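Local atomic coordinates of glycinin A3B4 subunit (Glycine max, PDB entry 2D5H), a protein that probably serves as a seed storage globulin of soybean, each subunit carrying two cupin domains and three subunits assembling into a trimer. Residues Tyr62-Gln67 with Asn159-Tyr164; Val372-Asn377 with Gly488-Pro493; Asn55-Pro60 with Trp132-Gly137. One frame throughout, in Å; residues are numbered along the deposited sequence.

Contact 1: Tyr62-Gln67 with Asn159-Tyr164; sequences YSPYPQ and NPRVFY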
loop_
_atom_site.group_PDB
_atom_site.type_symbol
_atom_site.label_atom_id
_atom_site.label_comp_id
_atom_site.label_asym_id
_atom_site.label_seq_id
_atom_site.Cartn_x
_atom_site.Cartn_y
_atom_site.Cartn_z
ATOM N N TYR A 62 -13.950 -13.680 -13.398
ATOM C CA TYR A 62 -13.449 -12.484 -12.733
ATOM C C TYR A 62 -12.238 -12.830 -11.871
ATOM O O TYR A 62 -12.096 -13.964 -11.409
ATOM C CB TYR A 62 -14.543 -11.848 -11.867
ATOM C CG TYR A 62 -15.130 -12.772 -10.826
ATOM C CD1 TYR A 62 -16.016 -13.788 -11.184
ATOM C CD2 TYR A 62 -14.795 -12.637 -9.479
ATOM C CE1 TYR A 62 -16.556 -14.646 -10.226
ATOM C CE2 TYR A 62 -15.327 -13.492 -8.513
ATOM C CZ TYR A 62 -16.206 -14.492 -8.895
ATOM O OH TYR A 62 -16.728 -15.343 -7.948
ATOM N N SER A 63 -11.364 -11.849 -11.666
ATOM C CA SER A 63 -10.160 -12.054 -10.865
ATOM C C SER A 63 -10.043 -11.046 -9.720
ATOM O O SER A 63 -10.557 -9.928 -9.802
ATOM C CB SER A 63 -8.916 -11.973 -11.758
ATOM O OG SER A 63 -8.899 -13.024 -12.710
ATOM N N PRO A 64 -9.354 -11.435 -8.635
ATOM C CA PRO A 64 -9.156 -10.584 -7.458
ATOM C C PRO A 64 -8.222 -9.408 -7.715
ATOM O O PRO A 64 -7.813 -8.716 -6.785
ATOM C CB PRO A 64 -8.589 -11.555 -6.430
ATOM C CG PRO A 64 -7.784 -12.484 -7.277
ATOM C CD PRO A 64 -8.714 -12.749 -8.439
ATOM N N TYR A 65 -7.899 -9.185 -8.984
ATOM C CA TYR A 65 -7.007 -8.101 -9.375
ATOM C C TYR A 65 -7.299 -7.642 -10.800
ATOM O O TYR A 65 -7.870 -8.386 -11.600
ATOM C CB TYR A 65 -5.559 -8.571 -9.295
ATOM C CG TYR A 65 -5.336 -9.902 -9.970
ATOM C CD1 TYR A 65 -5.318 -11.083 -9.232
ATOM C CD2 TYR A 65 -5.172 -9.986 -11.352
ATOM C CE1 TYR A 65 -5.142 -12.315 -9.852
ATOM C CE2 TYR A 65 -4.997 -11.213 -11.983
ATOM C CZ TYR A 65 -4.983 -12.373 -11.228
ATOM O OH TYR A 65 -4.813 -13.591 -11.846
ATOM N N PRO A 66 -6.900 -6.408 -11.138
ATOM C CA PRO A 66 -7.136 -5.883 -12.483
ATOM C C PRO A 66 -6.267 -6.582 -13.524
ATOM O O PRO A 66 -5.372 -7.356 -13.182
ATOM C CB PRO A 66 -6.791 -4.403 -12.338
ATOM C CG PRO A 66 -5.690 -4.429 -11.335
ATOM C CD PRO A 66 -6.221 -5.403 -10.299
ATOM N N GLN A 67 -6.544 -6.306 -14.792
ATOM C CA GLN A 67 -5.793 -6.889 -15.895
ATOM C C GLN A 67 -5.706 -5.872 -17.022
ATOM O O GLN A 67 -6.675 -5.169 -17.306
ATOM C CB GLN A 67 -6.492 -8.139 -16.433
ATOM C CG GLN A 67 -6.773 -9.230 -15.415
ATOM C CD GLN A 67 -7.450 -10.442 -16.044
ATOM O OE1 GLN A 67 -7.767 -11.417 -15.361
ATOM N NE2 GLN A 67 -7.673 -10.383 -17.353
ATOM N N ASN A 159 -0.550 -15.269 -5.867
ATOM C CA ASN A 159 -0.976 -16.180 -6.924
ATOM C C ASN A 159 -2.221 -15.700 -7.661
ATOM O O ASN A 159 -3.149 -15.166 -7.052
ATOM C CB ASN A 159 -1.237 -17.572 -6.344
ATOM C CG ASN A 159 0.010 -18.202 -5.759
ATOM O OD1 ASN A 159 0.607 -17.669 -4.824
ATOM N ND2 ASN A 159 0.415 -19.340 -6.311
ATOM N N PRO A 160 -2.249 -15.879 -8.993
ATOM C CA PRO A 160 -3.372 -15.481 -9.848
ATOM C C PRO A 160 -4.579 -16.403 -9.666
ATOM O O PRO A 160 -4.436 -17.624 -9.608
ATOM C CB PRO A 160 -2.774 -15.568 -11.248
ATOM C CG PRO A 160 -1.797 -16.687 -11.115
ATOM C CD PRO A 160 -1.122 -16.363 -9.810
ATOM N N ARG A 161 -5.768 -15.814 -9.576
ATOM C CA ARG A 161 -6.990 -16.588 -9.385
ATOM C C ARG A 161 -8.086 -16.158 -10.352
ATOM O O ARG A 161 -8.360 -14.966 -10.510
ATOM C CB ARG A 161 -7.499 -16.420 -7.949
ATOM C CG ARG A 161 -6.531 -16.871 -6.865
ATOM C CD ARG A 161 -7.006 -16.407 -5.495
ATOM N NE ARG A 161 -6.094 -16.794 -4.421
ATOM C CZ ARG A 161 -5.986 -18.026 -3.936
ATOM N NH1 ARG A 161 -6.735 -19.006 -4.423
ATOM N NH2 ARG A 161 -5.125 -18.280 -2.959
ATOM N N VAL A 162 -8.717 -17.138 -10.991
ATOM C CA VAL A 162 -9.794 -16.871 -11.937
ATOM C C VAL A 162 -11.039 -17.651 -11.535
ATOM O O VAL A 162 -10.986 -18.868 -11.345
ATOM C CB VAL A 162 -9.400 -17.280 -13.374
ATOM C CG1 VAL A 162 -10.541 -16.967 -14.334
ATOM C CG2 VAL A 162 -8.136 -16.549 -13.795
ATOM N N PHE A 163 -12.156 -16.945 -11.404
ATOM C CA PHE A 163 -13.415 -17.571 -11.021
ATOM C C PHE A 163 -14.350 -17.663 -12.225
ATOM O O PHE A 163 -14.871 -16.648 -12.691
ATOM C CB PHE A 163 -14.101 -16.760 -9.917
ATOM C CG PHE A 163 -13.284 -16.610 -8.661
ATOM C CD1 PHE A 163 -12.055 -15.959 -8.682
ATOM C CD2 PHE A 163 -13.755 -17.103 -7.450
ATOM C CE1 PHE A 163 -11.307 -15.802 -7.517
ATOM C CE2 PHE A 163 -13.015 -16.951 -6.279
ATOM C CZ PHE A 163 -11.789 -16.299 -6.313
ATOM N N TYR A 164 -14.560 -18.875 -12.730
ATOM C CA TYR A 164 -15.446 -19.071 -13.870
ATOM C C TYR A 164 -16.882 -19.313 -13.432
ATOM O O TYR A 164 -17.130 -19.983 -12.432
ATOM C CB TYR A 164 -14.977 -20.244 -14.730
ATOM C CG TYR A 164 -13.882 -19.879 -15.702
ATOM C CD1 TYR A 164 -12.538 -19.978 -15.344
ATOM C CD2 TYR A 164 -14.192 -19.407 -16.977
ATOM C CE1 TYR A 164 -11.530 -19.615 -16.233
ATOM C CE2 TYR A 164 -13.193 -19.038 -17.870
ATOM C CZ TYR A 164 -11.866 -19.145 -17.493
ATOM O OH TYR A 164 -10.879 -18.782 -18.379
#
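The CB of Phe-163 sits over one face of the Tyr-62 ring, displaced toward the rim, 3.5 Å from the ring centroid. Beyond it the phenyl ring runs nearly parallel to the tyrosine (23° between planes) but slid along, so that the rings barely overlap at a centroid separation of 4.8 Å. Tyr-62 reaches this place because its CG lies between the backbone N and the carbonyl carbon (chi1 57°), which folds the ring back over the neighbouring chain. The edge of the Phe-163 ring receives Pro-64, whose CD is 4.1 Å from CE1; the same CD also lies 3.9 Å from Arg-161 CB, the two side chains crossing at about a right angle. Farther along, the hydroxyl end of Tyr-65 rests against Pro-160.

This is the end of a cupin jelly-roll strand: 56-62 is met by the short strand 163-164, and Tyr-62 with Phe-163 forms an antiparallel hydrogen-bonded pair. Phe-163 N gives a straight bond (166°) to Tyr-62 O at 3.0 Å, while the return bond from Tyr-62 N to Phe-163 O, at 3.2 Å, is more bent. In the second subunit, Trp-384 stacks on Tyr-62 and Asn-427 O accepts from its hydroxyl; an alanine in place of Tyr-62 would probably leave Phe-163 CB without its aromatic cover, and Trp-384 and Asn-427 O of the second subunit without their mate. At the polar margin Ser-63 OG donates to Arg-161 O, 3.0 Å away, tilted from the carbonyl plane. The guanidinium of Arg-161 leads away from this contact to a salt bridge with Asp-157.

Contact 2: Val372-Asn377 with Gly488-Pro493; sequences VVLYRN and GPLVNP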
loop_
_atom_site.group_PDB
_atom_site.type_symbol
_atom_site.label_atom_id
_atom_site.label_comp_id
_atom_site.label_asym_id
_atom_site.label_seq_id
_atom_site.Cartn_x
_atom_site.Cartn_y
_atom_site.Cartn_z
ATOM N N VAL A 372 5.990 0.685 -29.015
ATOM C CA VAL A 372 7.188 1.174 -29.679
ATOM C C VAL A 372 7.509 0.424 -30.965
ATOM O O VAL A 372 7.401 -0.802 -31.029
ATOM C CB VAL A 372 8.402 1.085 -28.732
ATOM C CG1 VAL A 372 9.663 1.531 -29.448
ATOM C CG2 VAL A 372 8.157 1.934 -27.497
ATOM N N VAL A 373 7.905 1.175 -31.988
ATOM C CA VAL A 373 8.261 0.595 -33.278
ATOM C C VAL A 373 9.652 1.064 -33.695
ATOM O O VAL A 373 9.894 2.261 -33.849
ATOM C CB VAL A 373 7.264 1.005 -34.376
ATOM C CG1 VAL A 373 7.521 0.189 -35.630
ATOM C CG2 VAL A 373 5.843 0.815 -33.887
ATOM N N LEU A 374 10.561 0.113 -33.877
ATOM C CA LEU A 374 11.926 0.429 -34.274
ATOM C C LEU A 374 12.239 -0.088 -35.671
ATOM O O LEU A 374 12.300 -1.295 -35.904
ATOM C CB LEU A 374 12.916 -0.160 -33.265
ATOM C CG LEU A 374 12.870 0.469 -31.871
ATOM C CD1 LEU A 374 13.785 -0.293 -30.930
ATOM C CD2 LEU A 374 13.278 1.931 -31.958
ATOM N N TYR A 375 12.435 0.846 -36.595
ATOM C CA TYR A 375 12.739 0.529 -37.986
ATOM C C TYR A 375 14.146 -0.056 -38.132
ATOM O O TYR A 375 14.742 -0.518 -37.159
ATOM C CB TYR A 375 12.612 1.799 -38.831
ATOM C CG TYR A 375 11.228 2.417 -38.817
ATOM C CD1 TYR A 375 11.057 3.785 -39.031
ATOM C CD2 TYR A 375 10.090 1.634 -38.617
ATOM C CE1 TYR A 375 9.788 4.358 -39.044
ATOM C CE2 TYR A 375 8.814 2.199 -38.631
ATOM C CZ TYR A 375 8.671 3.560 -38.844
ATOM O OH TYR A 375 7.415 4.126 -38.864
ATOM N N ARG A 376 14.667 -0.036 -39.356
ATOM C CA ARG A 376 16.002 -0.557 -39.634
ATOM C C ARG A 376 17.035 0.150 -38.761
ATOM O O ARG A 376 17.048 1.379 -38.669
ATOM C CB ARG A 376 16.350 -0.355 -41.113
ATOM C CG ARG A 376 17.774 -0.754 -41.478
ATOM C CD ARG A 376 18.090 -0.421 -42.928
ATOM N NE ARG A 376 19.506 -0.603 -43.247
ATOM C CZ ARG A 376 20.142 -1.772 -43.219
ATOM N NH1 ARG A 376 19.491 -2.877 -42.887
ATOM N NH2 ARG A 376 21.431 -1.837 -43.528
ATOM N N ASN A 377 17.902 -0.631 -38.122
ATOM C CA ASN A 377 18.930 -0.076 -37.252
ATOM C C ASN A 377 18.305 0.867 -36.237
ATOM O O ASN A 377 18.960 1.783 -35.738
ATOM C CB ASN A 377 19.975 0.682 -38.074
ATOM C CG ASN A 377 20.913 -0.242 -38.827
ATOM O OD1 ASN A 377 21.808 0.215 -39.540
ATOM N ND2 ASN A 377 20.719 -1.548 -38.669
ATOM N N GLY A 488 14.852 13.571 -30.083
ATOM C CA GLY A 488 14.103 12.392 -29.686
ATOM C C GLY A 488 14.980 11.256 -29.192
ATOM O O GLY A 488 16.137 11.139 -29.602
ATOM N N PRO A 489 14.459 10.399 -28.299
ATOM C CA PRO A 489 15.203 9.261 -27.751
ATOM C C PRO A 489 15.429 8.149 -28.772
ATOM O O PRO A 489 16.206 7.226 -28.535
ATOM C CB PRO A 489 14.324 8.810 -26.590
ATOM C CG PRO A 489 12.950 9.134 -27.073
ATOM C CD PRO A 489 13.139 10.512 -27.653
ATOM N N LEU A 490 14.742 8.235 -29.905
ATOM C CA LEU A 490 14.886 7.233 -30.955
ATOM C C LEU A 490 15.955 7.675 -31.945
ATOM O O LEU A 490 15.724 8.555 -32.774
ATOM C CB LEU A 490 13.550 7.025 -31.673
ATOM C CG LEU A 490 12.438 6.418 -30.813
ATOM C CD1 LEU A 490 11.156 6.338 -31.615
ATOM C CD2 LEU A 490 12.856 5.037 -30.337
ATOM N N VAL A 491 17.128 7.058 -31.850
ATOM C CA VAL A 491 18.244 7.399 -32.722
ATOM C C VAL A 491 18.541 6.289 -33.730
ATOM O O VAL A 491 18.062 5.161 -33.588
ATOM C CB VAL A 491 19.517 7.689 -31.886
ATOM C CG1 VAL A 491 20.601 8.299 -32.765
ATOM C CG2 VAL A 491 19.177 8.626 -30.735
ATOM N N ASN A 492 19.330 6.626 -34.748
ATOM C CA ASN A 492 19.711 5.688 -35.798
ATOM C C ASN A 492 21.184 5.891 -36.153
ATOM O O ASN A 492 21.671 7.021 -36.183
ATOM C CB ASN A 492 18.860 5.925 -37.042
ATOM C CG ASN A 492 19.109 7.284 -37.655
ATOM O OD1 ASN A 492 18.914 8.314 -37.008
ATOM N ND2 ASN A 492 19.547 7.298 -38.909
ATOM N N PRO A 493 21.908 4.798 -36.437
ATOM C CA PRO A 493 23.330 4.872 -36.789
ATOM C C PRO A 493 23.585 5.544 -38.138
ATOM O O PRO A 493 24.293 6.575 -38.160
ATOM C CB PRO A 493 23.757 3.409 -36.783
ATOM C CG PRO A 493 22.525 2.714 -37.267
ATOM C CD PRO A 493 21.433 3.403 -36.475
ATOM O OXT PRO A 493 23.076 5.028 -39.156
#
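The carboxamide of Asn-377 lies between a ring and a guanidinium. Pro-493 CG approaches it obliquely from one side, 3.5 Å from OD1, while the Arg-376 guanidinium lies on the opposite side of the amide plane and has OD1 4.2 Å above one of its own faces, toward the rim. Arg-376 is itself held by a salt bridge to Glu-436.

In the C-terminal cupin domain, this contact bridges the two sheets of the jelly roll at one end: strand 368-374 belongs to one sheet, whereas strand 490-491 is attached to the other through strand 379-385. No hydrogen bond joins the two segments, in keeping with walls that face each other instead of pairing edge to edge; the CA atoms of Leu-374 and Leu-490 are 8.1 Å apart, well beyond the spacing of paired strands. The segments meet mainly through side chains, apolar inside and mixed toward the chain end.

Near the chain end the proline ring crosses the asparagine side chain at about a right angle, its CG 3.4 Å from Asn-377 CB, and its CD turned to the carbonyl O of Asn-377. Pro-493 ends the chain with its carboxylate, and its ring also packs on Ile-379 and on Gln-215 of the third subunit. Deeper in, Leu-490 points toward the opposing strand and shares Ile-351 and Tyr-380 with the nearby Val-372. Leu-374 backs onto Leu-439 and turns its end to meet Leu-490. In both leucines CG stands opposite the carbonyl carbon (chi1 -67° and -66°), and one methyl of each does the touching: Leu-374 CD2 lies 3.5 Å from Leu-490 CD2.

Contact 3: Asn55-Pro60 with Trp132-Gly137; sequences NGLHLP and WTYNTG. With CO3 (carbonate ion), chain G.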
loop_
_atom_site.group_PDB
_atom_site.type_symbol
_atom_site.label_atom_id
_atom_site.label_comp_id
_atom_site.label_asym_id
_atom_site.label_seq_id
_atom_site.Cartn_x
_atom_site.Cartn_y
_atom_site.Cartn_z
ATOM N N ASN A 55 -15.277 -17.631 -34.063
ATOM C CA ASN A 55 -16.540 -17.855 -33.367
ATOM C C ASN A 55 -16.308 -18.366 -31.947
ATOM O O ASN A 55 -17.196 -18.963 -31.335
ATOM C CB ASN A 55 -17.405 -18.859 -34.141
ATOM C CG ASN A 55 -17.909 -18.305 -35.464
ATOM O OD1 ASN A 55 -18.617 -17.297 -35.501
ATOM N ND2 ASN A 55 -17.546 -18.964 -36.560
ATOM N N GLY A 56 -15.111 -18.123 -31.426
ATOM C CA GLY A 56 -14.782 -18.575 -30.086
ATOM C C GLY A 56 -15.242 -17.636 -28.992
ATOM O O GLY A 56 -15.120 -16.416 -29.108
ATOM N N LEU A 57 -15.772 -18.213 -27.922
ATOM C CA LEU A 57 -16.258 -17.439 -26.789
ATOM C C LEU A 57 -15.487 -17.808 -25.532
ATOM O O LEU A 57 -15.195 -18.981 -25.291
ATOM C CB LEU A 57 -17.752 -17.700 -26.570
ATOM C CG LEU A 57 -18.413 -17.048 -25.351
ATOM C CD1 LEU A 57 -18.220 -15.539 -25.387
ATOM C CD2 LEU A 57 -19.893 -17.394 -25.339
ATOM N N HIS A 58 -15.150 -16.801 -24.735
ATOM C CA HIS A 58 -14.418 -17.028 -23.499
ATOM C C HIS A 58 -15.408 -16.956 -22.346
ATOM O O HIS A 58 -15.920 -15.882 -22.027
ATOM C CB HIS A 58 -13.333 -15.965 -23.323
ATOM C CG HIS A 58 -12.321 -16.301 -22.271
ATOM N ND1 HIS A 58 -11.373 -15.399 -21.837
ATOM C CD2 HIS A 58 -12.100 -17.442 -21.578
ATOM C CE1 HIS A 58 -10.613 -15.972 -20.921
ATOM N NE2 HIS A 58 -11.033 -17.212 -20.746
ATOM N N LEU A 59 -15.675 -18.108 -21.732
ATOM C CA LEU A 59 -16.615 -18.196 -20.619
ATOM C C LEU A 59 -16.367 -17.128 -19.563
ATOM O O LEU A 59 -15.240 -16.941 -19.106
ATOM C CB LEU A 59 -16.545 -19.583 -19.974
ATOM C CG LEU A 59 -16.942 -20.756 -20.872
ATOM C CD1 LEU A 59 -16.821 -22.060 -20.098
ATOM C CD2 LEU A 59 -18.364 -20.559 -21.378
ATOM N N PRO A 60 -17.429 -16.413 -19.162
ATOM C CA PRO A 60 -17.344 -15.352 -18.155
ATOM C C PRO A 60 -16.500 -15.739 -16.941
ATOM O O PRO A 60 -16.409 -16.916 -16.583
ATOM C CB PRO A 60 -18.807 -15.106 -17.803
ATOM C CG PRO A 60 -19.489 -15.323 -19.116
ATOM C CD PRO A 60 -18.821 -16.585 -19.620
ATOM N N TRP A 132 -17.109 -11.665 -20.347
ATOM C CA TRP A 132 -17.115 -12.664 -21.411
ATOM C C TRP A 132 -16.621 -11.996 -22.692
ATOM O O TRP A 132 -16.947 -10.839 -22.963
ATOM C CB TRP A 132 -18.526 -13.229 -21.626
ATOM C CG TRP A 132 -19.559 -12.188 -21.910
ATOM C CD1 TRP A 132 -20.300 -11.501 -20.997
ATOM C CD2 TRP A 132 -19.925 -11.670 -23.197
ATOM N NE1 TRP A 132 -21.105 -10.584 -21.631
ATOM C CE2 TRP A 132 -20.894 -10.667 -22.982
ATOM C CE3 TRP A 132 -19.525 -11.955 -24.511
ATOM C CZ2 TRP A 132 -21.471 -9.945 -24.033
ATOM C CZ3 TRP A 132 -20.100 -11.236 -25.557
ATOM C CH2 TRP A 132 -21.062 -10.243 -25.309
ATOM N N THR A 133 -15.828 -12.722 -23.473
ATOM C CA THR A 133 -15.292 -12.184 -24.718
ATOM C C THR A 133 -15.640 -13.084 -25.894
ATOM O O THR A 133 -15.605 -14.310 -25.779
ATOM C CB THR A 133 -13.761 -12.038 -24.645
ATOM O OG1 THR A 133 -13.165 -13.329 -24.475
ATOM C CG2 THR A 133 -13.367 -11.150 -23.477
ATOM N N TYR A 134 -15.966 -12.472 -27.029
ATOM C CA TYR A 134 -16.334 -13.223 -28.226
ATOM C C TYR A 134 -15.620 -12.718 -29.475
ATOM O O TYR A 134 -15.589 -11.516 -29.739
ATOM C CB TYR A 134 -17.851 -13.152 -28.434
ATOM C CG TYR A 134 -18.347 -13.886 -29.659
ATOM C CD1 TYR A 134 -18.821 -13.188 -30.771
ATOM C CD2 TYR A 134 -18.346 -15.280 -29.704
ATOM C CE1 TYR A 134 -19.285 -13.862 -31.901
ATOM C CE2 TYR A 134 -18.806 -15.964 -30.828
ATOM C CZ TYR A 134 -19.275 -15.250 -31.922
ATOM O OH TYR A 134 -19.735 -15.928 -33.025
ATOM N N ASN A 135 -15.050 -13.645 -30.239
ATOM C CA ASN A 135 -14.340 -13.303 -31.471
ATOM C C ASN A 135 -15.313 -13.135 -32.640
ATOM O O ASN A 135 -15.849 -14.113 -33.166
ATOM C CB ASN A 135 -13.299 -14.381 -31.796
ATOM C CG ASN A 135 -12.655 -14.185 -33.156
ATOM O OD1 ASN A 135 -12.466 -13.054 -33.613
ATOM N ND2 ASN A 135 -12.303 -15.290 -33.806
ATOM N N THR A 136 -15.524 -11.886 -33.043
ATOM C CA THR A 136 -16.438 -11.559 -34.129
ATOM C C THR A 136 -15.812 -11.621 -35.524
ATOM O O THR A 136 -16.485 -11.359 -36.523
ATOM C CB THR A 136 -17.031 -10.150 -33.935
ATOM O OG1 THR A 136 -15.973 -9.184 -33.927
ATOM C CG2 THR A 136 -17.794 -10.072 -32.623
ATOM N N GLY A 137 -14.531 -11.967 -35.595
ATOM C CA GLY A 137 -13.864 -12.034 -36.883
ATOM C C GLY A 137 -13.712 -13.441 -37.422
ATOM O O GLY A 137 -14.211 -14.400 -36.833
HETATM C C CO3 G . -9.660 -12.003 -23.343
HETATM O O1 CO3 G . -9.241 -11.447 -22.259
HETATM O O2 CO3 G . -9.948 -13.259 -23.332
HETATM O O3 CO3 G . -9.783 -11.293 -24.424
#
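Tyr-134 reaches along the neighbouring strand from Leu-57 back to Asn-55. Its CB lies 3.9 Å from Leu-57 CD1. With CG anti to the backbone N (chi1 179°), the ring then runs back beside the partner chain: CD2 comes 3.5 Å from Gly-56 O, CE2 is 3.4 Å from Asn-55 O, and CZ passes near Asn-55 CA. At the tip, OH stands 3.0 Å from Asn-55 OD1, the two side chains lying side by side and pointing the same way.

Leu-57 and Tyr-134 are a non-hydrogen-bonded pair, and the backbone bonds fall on the residues next to them. Asn-135 N gives a straight bond to Gly-56 O at 3.0 Å, and His-58 N binds Thr-133 O at 2.7 Å; the return from Thr-133 N to His-58 O is weak. Past the strand, Asn-135 OD1 accepts from Gly-137 N in an Asx turn, the donor standing above the carbonyl plane. At the other end Pro-60 CG packs on Trp-132 CB at 3.4 Å, while the indole also meets Leu-57 CD1 and touches Pro-463 of the second subunit.

On the face away from Leu-57 and Tyr-134, His-58 and Thr-133 touch Leu-52 of the other sheet. Here His-58 ND1 donates to carbonate O2 at 3.0 Å, and Arg-50 NH2 is a further donor to this anion, which probably came from the crystallisation liquor. The other ring nitrogen, NE2, is hydrogen-bonded to Tyr-164. Strands 56-60 and 132-134 run antiparallel (179°), the His-58 and Thr-133 face turned to the other sheet, as in the jelly-roll barrel of a cupin domain.

Overall arrangement
Contacts 1 and 3 belong to the N-terminal cupin domain and contact 2 to the C-terminal one. Contacts 1 and 3 lie along the same strand, 56-62, and their centres are about 18 Å apart. They join directly where Tyr-164 OH meets His-58 NE2 at 2.8 Å, a probable hydrogen bond that ties strand 163-164 to one of the residues that bind the carbonate. Their segments alternate along the chain. Contact 2 opens only after both have closed: its centre is about 37 Å from each of theirs, its nearest atoms about 18 Å from contact 1 and about 23 Å from contact 3. A magnesium ion lies about 8 Å from its Leu-374 side chain.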